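Local structure of probable 3-hydroxybutyryl-CoA dehydrogenase (Escherichia coli, 3MOG) at residues V245-F250 / F259-V264; Y199-R204 / E455-C460; G238-F243 / G272-K277. The protein catalyses the NAD-dependent oxidation of 3-hydroxyadipyl-CoA to 3-oxoadipyl-CoA, a step in the bacterial breakdown of phenylacetate. All blocks are in the same frame, centred on the assembly; numbering follows the deposited sequence. Where two conformers were deposited one is given.

Contact 1 (V245-F250 / F259-V264); sequences VTCSVF and FLPSLV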
ATOM      1  N   VAL C 245       2.991 -12.440  13.567  1.00 44.90           N
ATOM      2  CA  VAL C 245       3.455 -13.073  12.325  1.00 48.09           C
ATOM      3  C   VAL C 245       2.825 -12.400  11.086  1.00 50.11           C
ATOM      4  O   VAL C 245       3.540 -11.995  10.167  1.00 52.91           O
ATOM      5  CB  VAL C 245       3.257 -14.619  12.350  1.00 51.72           C
ATOM      6  CG1 VAL C 245       3.608 -15.225  11.005  1.00 50.05           C
ATOM      7  CG2 VAL C 245       4.121 -15.267  13.470  1.00 33.35           C
ATOM      8  N   THR C 246       1.503 -12.242  11.094  1.00 51.30           N
ATOM      9  CA  THR C 246       0.776 -11.547  10.024  1.00 44.87           C
ATOM     10  C   THR C 246       1.351 -10.165   9.723  1.00 47.64           C
ATOM     11  O   THR C 246       1.641  -9.845   8.560  1.00 49.25           O
ATOM     12  CB  THR C 246      -0.743 -11.432  10.357  1.00 42.71           C
ATOM     13  OG1 THR C 246      -1.345 -12.716  10.260  1.00 40.86           O
ATOM     14  CG2 THR C 246      -1.495 -10.489   9.396  1.00 39.96           C
ATOM     15  N   CYS C 247       1.532  -9.362  10.771  1.00 48.17           N
ATOM     16  CA  CYS C 247       2.035  -7.994  10.637  1.00 43.13           C
ATOM     17  C   CYS C 247       3.468  -7.969  10.133  1.00 46.77           C
ATOM     18  O   CYS C 247       3.848  -7.068   9.385  1.00 47.66           O
ATOM     19  CB  CYS C 247       1.945  -7.254  11.974  1.00 46.26           C
ATOM     20  SG  CYS C 247       0.272  -6.676  12.366  1.00 57.35           S
ATOM     21  N   SER C 248       4.243  -8.979  10.522  1.00 36.33           N
ATOM     22  CA  SER C 248       5.644  -9.061  10.160  1.00 43.82           C
ATOM     23  C   SER C 248       5.789  -9.378   8.666  1.00 42.94           C
ATOM     24  O   SER C 248       6.565  -8.724   7.975  1.00 47.40           O
ATOM     25  CB  SER C 248       6.371 -10.085  11.052  1.00 39.86           C
ATOM     26  OG  SER C 248       7.570 -10.572  10.458  1.00 49.48           O
ATOM     27  N   VAL C 249       5.039 -10.373   8.184  1.00 45.51           N
ATOM     28  CA  VAL C 249       5.043 -10.743   6.762  1.00 46.17           C
ATOM     29  C   VAL C 249       4.510  -9.566   5.925  1.00 43.33           C
ATOM     30  O   VAL C 249       5.121  -9.161   4.933  1.00 44.07           O
ATOM     31  CB  VAL C 249       4.235 -12.045   6.508  1.00 45.33           C
ATOM     32  CG1 VAL C 249       4.175 -12.363   5.045  1.00 43.78           C
ATOM     33  CG2 VAL C 249       4.873 -13.220   7.254  1.00 43.42           C
ATOM     34  N   PHE C 250       3.401  -8.995   6.371  1.00 37.10           N
ATOM     35  CA  PHE C 250       2.819  -7.810   5.743  1.00 39.39           C
ATOM     36  C   PHE C 250       3.841  -6.679   5.527  1.00 41.56           C
ATOM     37  O   PHE C 250       3.959  -6.139   4.416  1.00 40.32           O
ATOM     38  CB  PHE C 250       1.654  -7.308   6.609  1.00 41.70           C
ATOM     39  CG  PHE C 250       0.970  -6.064   6.091  1.00 38.91           C
ATOM     40  CD1 PHE C 250       0.275  -6.082   4.888  1.00 35.67           C
ATOM     41  CD2 PHE C 250       1.002  -4.883   6.826  1.00 40.51           C
ATOM     42  CE1 PHE C 250      -0.378  -4.958   4.418  1.00 41.17           C
ATOM     43  CE2 PHE C 250       0.350  -3.739   6.364  1.00 35.03           C
ATOM     44  CZ  PHE C 250      -0.340  -3.771   5.175  1.00 42.77           C
ATOM     45  N   PHE C 259      -1.526  -9.716   2.351  1.00 40.20           N
ATOM     46  CA  PHE C 259      -1.093  -9.986   3.716  1.00 38.21           C
ATOM     47  C   PHE C 259      -1.649  -8.962   4.740  1.00 42.75           C
ATOM     48  O   PHE C 259      -1.158  -8.877   5.851  1.00 41.92           O
ATOM     49  CB  PHE C 259       0.444 -10.081   3.804  1.00 43.73           C
ATOM     50  CG  PHE C 259       1.037 -11.183   2.971  1.00 40.72           C
ATOM     51  CD1 PHE C 259       1.952 -10.892   1.960  1.00 37.90           C
ATOM     52  CD2 PHE C 259       0.675 -12.517   3.188  1.00 44.30           C
ATOM     53  CE1 PHE C 259       2.507 -11.911   1.180  1.00 48.77           C
ATOM     54  CE2 PHE C 259       1.218 -13.544   2.410  1.00 44.69           C
ATOM     55  CZ  PHE C 259       2.140 -13.241   1.406  1.00 42.14           C
ATOM     56  N   LEU C 260      -2.666  -8.200   4.349  1.00 40.63           N
ATOM     57  CA  LEU C 260      -3.329  -7.228   5.219  1.00 50.76           C
ATOM     58  C   LEU C 260      -3.736  -7.796   6.589  1.00 50.79           C
ATOM     59  O   LEU C 260      -4.317  -8.884   6.670  1.00 54.16           O
ATOM     60  CB  LEU C 260      -4.567  -6.660   4.513  1.00 42.67           C
ATOM     61  CG  LEU C 260      -5.163  -5.338   5.006  1.00 50.89           C
ATOM     62  CD1 LEU C 260      -4.154  -4.204   4.861  1.00 43.72           C
ATOM     63  CD2 LEU C 260      -6.446  -5.016   4.248  1.00 47.79           C
ATOM     64  N   PRO C 261      -3.392  -7.082   7.673  1.00 45.09           N
ATOM     65  CA  PRO C 261      -3.912  -7.487   8.993  1.00 49.84           C
ATOM     66  C   PRO C 261      -5.404  -7.159   9.165  1.00 49.95           C
ATOM     67  O   PRO C 261      -5.970  -6.426   8.356  1.00 45.27           O
ATOM     68  CB  PRO C 261      -3.032  -6.700   9.984  1.00 42.29           C
ATOM     69  CG  PRO C 261      -1.767  -6.380   9.175  1.00 47.80           C
ATOM     70  CD  PRO C 261      -2.285  -6.119   7.793  1.00 48.36           C
ATOM     71  N   SER C 262      -6.026  -7.716  10.204  1.00 52.31           N
ATOM     72  CA  SER C 262      -7.446  -7.473  10.506  1.00 51.68           C
ATOM     73  C   SER C 262      -7.634  -6.510  11.687  1.00 47.07           C
ATOM     74  O   SER C 262      -6.966  -6.666  12.707  1.00 41.00           O
ATOM     75  CB  SER C 262      -8.121  -8.802  10.849  1.00 50.54           C
ATOM     76  OG  SER C 262      -9.507  -8.641  11.072  1.00 54.68           O
ATOM     77  N   LEU C 263      -8.559  -5.551  11.569  1.00 43.15           N
ATOM     78  CA  LEU C 263      -8.932  -4.719  12.735  1.00 53.43           C
ATOM     79  C   LEU C 263      -9.642  -5.551  13.808  1.00 55.64           C
ATOM     80  O   LEU C 263      -9.630  -5.188  14.979  1.00 58.29           O
ATOM     81  CB  LEU C 263      -9.829  -3.535  12.354  1.00 47.04           C
ATOM     82  CG  LEU C 263      -9.303  -2.438  11.433  1.00 53.29           C
ATOM     83  CD1 LEU C 263     -10.507  -1.794  10.788  1.00 50.75           C
ATOM     84  CD2 LEU C 263      -8.421  -1.387  12.142  1.00 47.37           C
ATOM     85  N   VAL C 264     -10.257  -6.661  13.397  1.00 54.43           N
ATOM     86  CA  VAL C 264     -10.916  -7.574  14.325  1.00 53.95           C
ATOM     87  C   VAL C 264      -9.885  -8.305  15.170  1.00 55.23           C
ATOM     88  O   VAL C 264     -10.071  -8.451  16.380  1.00 62.33           O
ATOM     89  CB  VAL C 264     -11.838  -8.590  13.600  1.00 55.21           C
ATOM     90  CG1 VAL C 264     -12.586  -9.470  14.614  1.00 51.12           C
ATOM     91  CG2 VAL C 264     -12.819  -7.863  12.717  1.00 49.90           C
TER

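Contact 2 (Y199-R204 / E455-C460); sequences YSEAWR and ERYRPC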
ATOM      1  N   TYR C 199      -5.800 -17.854   7.803  1.00 47.62           N
ATOM      2  CA  TYR C 199      -6.269 -17.004   8.887  1.00 49.28           C
ATOM      3  C   TYR C 199      -7.039 -15.804   8.383  1.00 48.00           C
ATOM      4  O   TYR C 199      -8.086 -15.474   8.929  1.00 51.26           O
ATOM      5  CB  TYR C 199      -5.116 -16.572   9.796  1.00 39.59           C
ATOM      6  CG  TYR C 199      -4.294 -17.740  10.247  1.00 46.32           C
ATOM      7  CD1 TYR C 199      -2.981 -17.897   9.796  1.00 40.03           C
ATOM      8  CD2 TYR C 199      -4.833 -18.720  11.081  1.00 43.38           C
ATOM      9  CE1 TYR C 199      -2.218 -18.967  10.178  1.00 41.99           C
ATOM     10  CE2 TYR C 199      -4.066 -19.820  11.477  1.00 46.57           C
ATOM     11  CZ  TYR C 199      -2.762 -19.931  11.018  1.00 50.82           C
ATOM     12  OH  TYR C 199      -1.976 -20.995  11.381  1.00 54.58           O
ATOM     13  N   SER C 200      -6.533 -15.166   7.334  1.00 46.38           N
ATOM     14  CA  SER C 200      -7.072 -13.874   6.915  1.00 46.69           C
ATOM     15  C   SER C 200      -8.404 -13.951   6.165  1.00 46.57           C
ATOM     16  O   SER C 200      -9.203 -12.999   6.216  1.00 38.59           O
ATOM     17  CB  SER C 200      -6.035 -13.081   6.116  1.00 44.24           C
ATOM     18  OG  SER C 200      -5.794 -13.671   4.857  1.00 51.36           O
ATOM     19  N   GLU C 201      -8.666 -15.068   5.486  1.00 38.85           N
ATOM     20  CA  GLU C 201     -10.020 -15.234   4.927  1.00 42.84           C
ATOM     21  C   GLU C 201     -11.122 -15.328   6.008  1.00 39.49           C
ATOM     22  O   GLU C 201     -12.195 -14.718   5.865  1.00 39.41           O
ATOM     23  CB  GLU C 201     -10.096 -16.358   3.888  1.00 38.76           C
ATOM     24  CG  GLU C 201      -9.448 -15.984   2.534  1.00 40.57           C
ATOM     25  CD  GLU C 201     -10.045 -14.729   1.894  1.00 45.56           C
ATOM     26  OE1 GLU C 201      -9.282 -13.915   1.333  1.00 42.47           O
ATOM     27  OE2 GLU C 201     -11.279 -14.553   1.938  1.00 50.05           O
ATOM     28  N   ALA C 202     -10.818 -16.023   7.100  1.00 39.68           N
ATOM     29  CA  ALA C 202     -11.703 -16.111   8.272  1.00 38.85           C
ATOM     30  C   ALA C 202     -11.986 -14.759   8.959  1.00 43.65           C
ATOM     31  O   ALA C 202     -13.139 -14.444   9.251  1.00 45.00           O
ATOM     32  CB  ALA C 202     -11.120 -17.040   9.251  1.00 36.32           C
ATOM     33  N   TRP C 203     -10.946 -13.974   9.231  1.00 44.10           N
ATOM     34  CA  TRP C 203     -11.151 -12.615   9.767  1.00 42.00           C
ATOM     35  C   TRP C 203     -12.047 -11.733   8.889  1.00 43.25           C
ATOM     36  O   TRP C 203     -12.888 -10.984   9.407  1.00 48.21           O
ATOM     37  CB  TRP C 203      -9.819 -11.921  10.011  1.00 40.28           C
ATOM     38  CG  TRP C 203      -8.970 -12.594  11.063  1.00 49.09           C
ATOM     39  CD1 TRP C 203      -7.725 -13.132  10.894  1.00 48.81           C
ATOM     40  CD2 TRP C 203      -9.302 -12.781  12.448  1.00 53.35           C
ATOM     41  NE1 TRP C 203      -7.261 -13.652  12.083  1.00 50.94           N
ATOM     42  CE2 TRP C 203      -8.212 -13.455  13.051  1.00 55.27           C
ATOM     43  CE3 TRP C 203     -10.412 -12.441  13.240  1.00 56.24           C
ATOM     44  CZ2 TRP C 203      -8.202 -13.803  14.408  1.00 51.81           C
ATOM     45  CZ3 TRP C 203     -10.399 -12.790  14.593  1.00 55.88           C
ATOM     46  CH2 TRP C 203      -9.295 -13.455  15.159  1.00 43.81           C
ATOM     47  N   ARG C 204     -11.886 -11.838   7.570  1.00 43.23           N
ATOM     48  CA  ARG C 204     -12.729 -11.085   6.645  1.00 47.02           C
ATOM     49  C   ARG C 204     -14.184 -11.541   6.701  1.00 46.65           C
ATOM     50  O   ARG C 204     -15.096 -10.709   6.710  1.00 46.02           O
ATOM     51  CB  ARG C 204     -12.204 -11.182   5.223  1.00 47.41           C
ATOM     52  CG  ARG C 204     -11.204 -10.093   4.905  1.00 54.62           C
ATOM     53  CD  ARG C 204     -10.796 -10.203   3.483  1.00 58.57           C
ATOM     54  NE  ARG C 204     -11.798  -9.666   2.569  1.00 50.57           N
ATOM     55  CZ  ARG C 204     -11.547  -8.692   1.704  1.00 52.76           C
ATOM     56  NH1 ARG C 204     -10.333  -8.151   1.664  1.00 49.24           N
ATOM     57  NH2 ARG C 204     -12.497  -8.261   0.885  1.00 47.12           N
ATOM     58  N   GLU C 455      -6.759  -5.972  -5.517  1.00 37.07           N
ATOM     59  CA  GLU C 455      -5.507  -6.600  -5.914  1.00 42.15           C
ATOM     60  C   GLU C 455      -5.245  -7.862  -5.088  1.00 42.48           C
ATOM     61  O   GLU C 455      -4.608  -8.774  -5.544  1.00 44.92           O
ATOM     62  CB  GLU C 455      -4.383  -5.575  -5.734  1.00 39.90           C
ATOM     63  CG  GLU C 455      -2.998  -6.103  -5.840  1.00 52.84           C
ATOM     64  CD  GLU C 455      -2.014  -5.106  -6.399  1.00 58.37           C
ATOM     65  OE1 GLU C 455      -0.833  -5.488  -6.544  1.00 63.67           O
ATOM     66  OE2 GLU C 455      -2.407  -3.963  -6.707  1.00 49.87           O
ATOM     67  N   ARG C 456      -5.784  -7.919  -3.878  1.00 43.24           N
ATOM     68  CA  ARG C 456      -5.701  -9.081  -3.018  1.00 41.25           C
ATOM     69  C   ARG C 456      -6.174 -10.396  -3.691  1.00 43.07           C
ATOM     70  O   ARG C 456      -5.600 -11.457  -3.465  1.00 43.23           O
ATOM     71  CB  ARG C 456      -6.545  -8.781  -1.770  1.00 45.43           C
ATOM     72  CG  ARG C 456      -6.632  -9.905  -0.784  1.00 47.58           C
ATOM     73  CD  ARG C 456      -7.543  -9.565   0.369  1.00 53.62           C
ATOM     74  NE  ARG C 456      -7.802 -10.764   1.151  1.00 54.62           N
ATOM     75  CZ  ARG C 456      -6.991 -11.250   2.081  1.00 50.45           C
ATOM     76  NH1 ARG C 456      -5.858 -10.627   2.374  1.00 54.97           N
ATOM     77  NH2 ARG C 456      -7.319 -12.363   2.722  1.00 51.82           N
ATOM     78  N   TYR C 457      -7.213 -10.317  -4.517  1.00 41.15           N
ATOM     79  CA  TYR C 457      -7.771 -11.506  -5.140  1.00 47.46           C
ATOM     80  C   TYR C 457      -7.232 -11.781  -6.554  1.00 48.02           C
ATOM     81  O   TYR C 457      -7.764 -12.641  -7.246  1.00 49.77           O
ATOM     82  CB  TYR C 457      -9.320 -11.510  -5.059  1.00 40.58           C
ATOM     83  CG  TYR C 457      -9.759 -11.563  -3.632  1.00 45.34           C
ATOM     84  CD1 TYR C 457      -9.662 -12.743  -2.903  1.00 42.61           C
ATOM     85  CD2 TYR C 457     -10.204 -10.413  -2.975  1.00 42.41           C
ATOM     86  CE1 TYR C 457     -10.010 -12.784  -1.567  1.00 42.36           C
ATOM     87  CE2 TYR C 457     -10.566 -10.449  -1.645  1.00 40.49           C
ATOM     88  CZ  TYR C 457     -10.459 -11.628  -0.941  1.00 41.91           C
ATOM     89  OH  TYR C 457     -10.808 -11.655   0.389  1.00 41.48           O
ATOM     90  N   ARG C 458      -6.168 -11.071  -6.955  1.00 46.25           N
ATOM     91  CA  ARG C 458      -5.521 -11.335  -8.240  0.50 45.41           C
ATOM     92  C   ARG C 458      -5.032 -12.788  -8.342  1.00 42.92           C
ATOM     93  O   ARG C 458      -4.376 -13.297  -7.428  1.00 50.70           O
ATOM     94  CB  ARG C 458      -4.386 -10.333  -8.531  0.50 43.16           C
ATOM     95  CG  ARG C 458      -3.097 -10.460  -7.674  0.50 42.79           C
ATOM     96  CD  ARG C 458      -2.032 -11.325  -8.334  0.50 42.15           C
ATOM     97  NE  ARG C 458      -0.881 -11.552  -7.462  0.50 42.07           N
ATOM     98  CZ  ARG C 458      -0.830 -12.504  -6.539  0.50 34.89           C
ATOM     99  NH1 ARG C 458      -1.871 -13.300  -6.370  0.50 27.28           N
ATOM    100  NH2 ARG C 458       0.249 -12.647  -5.779  0.50 33.18           N
ATOM    101  N   PRO C 459      -5.392 -13.473  -9.441  1.00 42.32           N
ATOM    102  CA  PRO C 459      -4.756 -14.746  -9.779  1.00 39.77           C
ATOM    103  C   PRO C 459      -3.291 -14.465 -10.095  1.00 41.83           C
ATOM    104  O   PRO C 459      -2.990 -13.483 -10.811  1.00 37.18           O
ATOM    105  CB  PRO C 459      -5.439 -15.134 -11.080  1.00 41.37           C
ATOM    106  CG  PRO C 459      -6.722 -14.377 -11.094  1.00 45.94           C
ATOM    107  CD  PRO C 459      -6.436 -13.101 -10.415  1.00 41.12           C
ATOM    108  N   CYS C 460      -2.375 -15.262  -9.555  1.00 39.05           N
ATOM    109  CA  CYS C 460      -0.966 -14.982  -9.828  1.00 44.35           C
ATOM    110  C   CYS C 460      -0.597 -15.472 -11.231  1.00 42.30           C
ATOM    111  O   CYS C 460      -1.312 -16.285 -11.815  1.00 42.59           O
ATOM    112  CB  CYS C 460      -0.028 -15.530  -8.739  1.00 43.72           C
ATOM    113  SG  CYS C 460       0.220 -17.270  -8.820  1.00 51.47           S
TER

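Contact 3 (G238-F243 / G272-K277); sequences GQDVNF and GRLGKK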
ATOM      1  N   GLY C 238      -2.507 -18.207  20.083  1.00 51.06           N
ATOM      2  CA  GLY C 238      -2.408 -16.980  20.858  1.00 50.21           C
ATOM      3  C   GLY C 238      -2.502 -15.821  19.902  1.00 53.42           C
ATOM      4  O   GLY C 238      -1.652 -15.674  19.016  1.00 57.92           O
ATOM      5  N   GLN C 239      -3.547 -15.013  20.069  1.00 46.88           N
ATOM      6  CA  GLN C 239      -3.830 -13.903  19.168  1.00 52.16           C
ATOM      7  C   GLN C 239      -2.644 -12.975  18.988  1.00 53.91           C
ATOM      8  O   GLN C 239      -2.384 -12.542  17.877  1.00 50.22           O
ATOM      9  CB  GLN C 239      -5.056 -13.102  19.622  1.00 47.70           C
ATOM     10  CG  GLN C 239      -6.343 -13.916  19.678  1.00 45.18           C
ATOM     11  CD  GLN C 239      -6.806 -14.366  18.313  1.00 52.38           C
ATOM     12  OE1 GLN C 239      -6.442 -13.778  17.296  1.00 45.17           O
ATOM     13  NE2 GLN C 239      -7.615 -15.419  18.281  1.00 55.71           N
ATOM     14  N   ASP C 240      -1.921 -12.707  20.076  1.00 55.25           N
ATOM     15  CA  ASP C 240      -0.703 -11.897  20.027  1.00 55.47           C
ATOM     16  C   ASP C 240       0.365 -12.472  19.096  1.00 51.30           C
ATOM     17  O   ASP C 240       0.973 -11.728  18.337  1.00 54.74           O
ATOM     18  CB  ASP C 240      -0.135 -11.646  21.438  1.00 53.04           C
ATOM     19  CG  ASP C 240       0.195 -12.943  22.203  1.00 56.64           C
ATOM     20  OD1 ASP C 240      -0.368 -14.021  21.902  1.00 58.99           O
ATOM     21  OD2 ASP C 240       1.030 -12.873  23.124  1.00 67.22           O
ATOM     22  N   VAL C 241       0.561 -13.790  19.142  1.00 50.54           N
ATOM     23  CA  VAL C 241       1.608 -14.458  18.361  1.00 51.91           C
ATOM     24  C   VAL C 241       1.244 -14.495  16.870  1.00 53.07           C
ATOM     25  O   VAL C 241       2.060 -14.123  16.017  1.00 58.62           O
ATOM     26  CB  VAL C 241       1.902 -15.894  18.902  1.00 56.56           C
ATOM     27  CG1 VAL C 241       3.019 -16.584  18.098  1.00 50.56           C
ATOM     28  CG2 VAL C 241       2.279 -15.852  20.397  1.00 53.64           C
ATOM     29  N   ASN C 242       0.008 -14.899  16.573  1.00 44.83           N
ATOM     30  CA  ASN C 242      -0.444 -15.075  15.193  1.00 47.89           C
ATOM     31  C   ASN C 242      -0.542 -13.737  14.469  1.00 47.11           C
ATOM     32  O   ASN C 242      -0.174 -13.645  13.299  1.00 47.67           O
ATOM     33  CB  ASN C 242      -1.737 -15.909  15.166  1.00 43.81           C
ATOM     34  CG  ASN C 242      -2.383 -16.005  13.789  1.00 47.47           C
ATOM     35  OD1 ASN C 242      -3.187 -15.144  13.408  1.00 46.24           O
ATOM     36  ND2 ASN C 242      -2.097 -17.098  13.064  1.00 42.12           N
ATOM     37  N   PHE C 243      -0.978 -12.702  15.194  1.00 49.79           N
ATOM     38  CA  PHE C 243      -1.093 -11.338  14.672  1.00 47.96           C
ATOM     39  C   PHE C 243       0.278 -10.739  14.414  1.00 51.34           C
ATOM     40  O   PHE C 243       0.447  -9.964  13.465  1.00 57.46           O
ATOM     41  CB  PHE C 243      -1.877 -10.452  15.654  1.00 48.94           C
ATOM     42  CG  PHE C 243      -2.115  -9.027  15.180  1.00 38.16           C
ATOM     43  CD1 PHE C 243      -3.063  -8.753  14.200  1.00 39.40           C
ATOM     44  CD2 PHE C 243      -1.441  -7.963  15.771  1.00 46.63           C
ATOM     45  CE1 PHE C 243      -3.323  -7.444  13.779  1.00 42.26           C
ATOM     46  CE2 PHE C 243      -1.680  -6.635  15.363  1.00 34.76           C
ATOM     47  CZ  PHE C 243      -2.621  -6.376  14.363  1.00 41.93           C
ATOM     48  N   GLY C 272      -6.147  -7.450  25.036  1.00 61.06           N
ATOM     49  CA  GLY C 272      -5.602  -8.508  25.898  1.00 55.83           C
ATOM     50  C   GLY C 272      -6.403  -9.797  25.894  1.00 57.76           C
ATOM     51  O   GLY C 272      -6.213 -10.639  26.764  1.00 64.10           O
ATOM     52  N   ARG C 273      -7.304  -9.951  24.922  1.00 55.94           N
ATOM     53  CA  ARG C 273      -8.086 -11.175  24.762  1.00 57.84           C
ATOM     54  C   ARG C 273      -7.348 -12.162  23.848  1.00 57.51           C
ATOM     55  O   ARG C 273      -7.733 -12.347  22.687  1.00 54.64           O
ATOM     56  CB  ARG C 273      -9.471 -10.863  24.183  1.00 56.80           C
ATOM     57  CG  ARG C 273     -10.371 -10.082  25.099  1.00 59.78           C
ATOM     58  CD  ARG C 273     -11.776  -9.980  24.534  1.00 60.09           C
ATOM     59  NE  ARG C 273     -12.604  -9.093  25.346  1.00 67.47           N
ATOM     60  CZ  ARG C 273     -13.900  -8.873  25.154  1.00 67.90           C
ATOM     61  NH1 ARG C 273     -14.547  -8.034  25.952  1.00 76.38           N
ATOM     62  NH2 ARG C 273     -14.550  -9.475  24.167  1.00 73.63           N
ATOM     63  N   LEU C 274      -6.314 -12.809  24.388  1.00 59.94           N
ATOM     64  CA  LEU C 274      -5.312 -13.514  23.565  1.00 59.72           C
ATOM     65  C   LEU C 274      -5.639 -14.964  23.234  1.00 59.89           C
ATOM     66  O   LEU C 274      -4.855 -15.644  22.565  1.00 60.31           O
ATOM     67  CB  LEU C 274      -3.923 -13.442  24.207  1.00 53.12           C
ATOM     68  CG  LEU C 274      -3.396 -12.109  24.750  1.00 61.52           C
ATOM     69  CD1 LEU C 274      -2.074 -12.338  25.499  1.00 55.17           C
ATOM     70  CD2 LEU C 274      -3.235 -11.049  23.659  1.00 62.72           C
ATOM     71  N   GLY C 275      -6.788 -15.443  23.693  1.00 60.85           N
ATOM     72  CA  GLY C 275      -7.216 -16.800  23.369  1.00 63.47           C
ATOM     73  C   GLY C 275      -7.286 -17.696  24.582  1.00 68.51           C
ATOM     74  O   GLY C 275      -7.706 -17.257  25.665  1.00 66.68           O
ATOM     75  N   LYS C 276      -6.878 -18.949  24.389  1.00 66.51           N
ATOM     76  CA  LYS C 276      -6.933 -19.971  25.429  1.00 71.34           C
ATOM     77  C   LYS C 276      -6.147 -19.543  26.664  1.00 70.53           C
ATOM     78  O   LYS C 276      -6.675 -19.576  27.777  1.00 73.23           O
ATOM     79  CB  LYS C 276      -6.391 -21.303  24.891  1.00 70.12           C
ATOM     80  CG  LYS C 276      -6.548 -22.488  25.841  1.00 76.09           C
ATOM     81  CD  LYS C 276      -5.916 -23.754  25.262  1.00 82.98           C
ATOM     82  CE  LYS C 276      -6.339 -25.008  26.028  1.00 83.58           C
ATOM     83  NZ  LYS C 276      -5.928 -26.262  25.317  1.00 81.68           N
ATOM     84  N   LYS C 277      -4.907 -19.105  26.437  1.00 71.45           N
ATOM     85  CA  LYS C 277      -3.939 -18.769  27.488  1.00 73.27           C
ATOM     86  C   LYS C 277      -4.443 -17.711  28.482  1.00 72.36           C
ATOM     87  O   LYS C 277      -3.994 -17.675  29.626  1.00 73.66           O
ATOM     88  CB  LYS C 277      -2.608 -18.311  26.861  1.00 74.00           C
ATOM     89  CG  LYS C 277      -2.673 -16.924  26.190  1.00 76.32           C
ATOM     90  CD  LYS C 277      -1.307 -16.280  26.030  1.00 79.03           C
ATOM     91  CE  LYS C 277      -0.942 -16.133  24.575  1.00 71.91           C
ATOM     92  NZ  LYS C 277       0.518 -15.954  24.383  1.00 73.76           N
TER

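Contact 1 (V245-F250 / F259-V264)
This is a buried apolar contact between the second half of helix 239-252 and the extended segment that leads into helix 263-270, within the first of the two 3-hydroxyacyl-CoA dehydrogenase C-terminal domains of the chain. No hydrogen bond crosses it; the grip comes from two aromatic rings, one contributed by each segment and each with an aliphatic carbon of the other segment lying over the centre of one face. The Phe-250 side chain has CG anti to the backbone N (chi1 179°), and Pro-261 crosses over one face of its ring at about a right angle, with Pro-261 CD 3.6 Å from the ring centroid of Phe-250 and 10° off its normal, a CH-pi contact. Leu-260 runs alongside the same ring, pointing the same way, and its CD1 comes within 3.9 Å of Phe-250 CZ. At the near end of the ring Phe-250 CD1 approaches the carbonyl O of Phe-259 to 3.3 Å. The second CH-pi contact runs in the reverse sense: Val-249 CG1, anti to its own backbone N, sits 3.9 Å from the ring centroid of Phe-259 and only 7° off the normal. One turn back, Thr-246 CG2 packs against Pro-261 CA at 3.9 Å, while Cys-247 SG touches Pro-261 CG at 3.8 Å. The hydroxyl of Thr-246 is spent elsewhere, hydrogen-bonded to Arg-196 of helix 196-207. Trp-254 of the second subunit also packs on Leu-260 and Pro-261, so the contact adjoins the subunit interface. Ser-262 then N-caps helix 263-270, its OG accepting from Val-264 N. With a carbon over one face of each ring and the Thr-246 hydroxyl bonded outside the pair, cohesion here rests on dispersion and the exclusion of water rather than on directed bonds.

Contact 2 (Y199-R204 / E455-C460)
Arg-456 and Tyr-457, side by side in the loop before helix 461-473, reach across to Arg-204 and Glu-201 on helix 196-207 and join the two C-terminal domains of the chain. Arg-456 is stretched from CG to NE, so its guanidinium arrives edge-on. Its NH2 donates almost straight (170°) to Ser-200 OG at 2.9 Å, and also to Glu-201 OE1 at 2.9 Å, a salt bridge that meets the oxygen from above the carboxylate plane. Tyr-457 comes tip to tip with the same carboxylate: its OH donates to the syn lone pair of Glu-201 OE1, 2.9 Å away. The hydroxyl also lies over one face of the Arg-204 guanidinium, 3.1 Å above its plane, with ring and guanidinium nearly perpendicular (86°). Arg-392 pairs with Glu-201 OE2 and donates to Tyr-457 OH, while Glu-454 forms a salt bridge with Arg-204 NH1. The two guanidinium groups come close, Arg-204 NH1 standing 3.7 Å from Arg-456 NE. Two donors converging on one buried oxygen, with arginines close by, would favour a fully ionised Glu-201 whose charge offsets their mutual repulsion.

Contact 3 (G238-F243 / G272-K277)
Backbone and side chains share the work where the first turn of helix 239-252 meets the loop that follows helix 263-270. The one strong bond across is made by the main chain: Gln-239 N, at the start of the helix, donates to the carbonyl O of Leu-274 at 2.9 Å with an N-H...O angle of 163°, approaching from above the carbonyl plane. Gly-238 CA adds a CH...O contact to that same oxygen at 3.3 Å. The Gln-239 side chain, with CG anti to its carbonyl carbon, bends at chi2, so that its CG lies 3.7 Å from the carbonyl O of Arg-273 while the amide finds its partners outside the two segments, NE2 bonding to Asp-235 and Thr-234 and OE1 to Gln-265 NE2. Asp-240 takes the crowded first torsion, CG between the backbone N and the carbonyl carbon (chi1 58°). That puts its carboxylate beside Leu-274, which crosses it at about a right angle, with CD2 3.9 Å from Asp-240 CB and CD1 near OD2. Lys-277 also has a crowded chi1 and bends at chi3 (115°), bringing its ammonium tip to tip with the carboxylate. The resulting salt bridge is weak: Lys-277 NZ stands 3.3 Å from Asp-240 OD1 and 3.4 Å from OD2, straddling both oxygens at the partly exposed margin. The aspartate also accepts a weak bond from Val-241 N in its own helix. Gly-238, at the N-cap with positive phi, lets Lys-277 CE pass close to its CA. Gly-272, for its part, ends helix 263-270 in a Schellman motif. The arrangement is that of a helix N-terminus whose first N-H, that of Gln-239, is satisfied by a loop carbonyl, in the all-helical C-terminal domain of the 3-hydroxyacyl-CoA dehydrogenase family.

From the N terminus, the chain passes the NAD-binding Rossmann domain and enters helix 196-207, which opens the long loop closed by contact 2 some 250 residues later. Contacts 1 and 3 both fall inside that loop. The helix 239-252 serves both: its start meets 272-277 in contact 3, and its later turns meet 259-264 in contact 1, so contact 1 is nested within contact 3. These two knit the first C-terminal domain together locally, whereas contact 2 ties it to the second. Trp-203 bridges the sites, packing on Ser-262 of contact 1 and Gln-239 of contact 3; Phe-243 touches Pro-261.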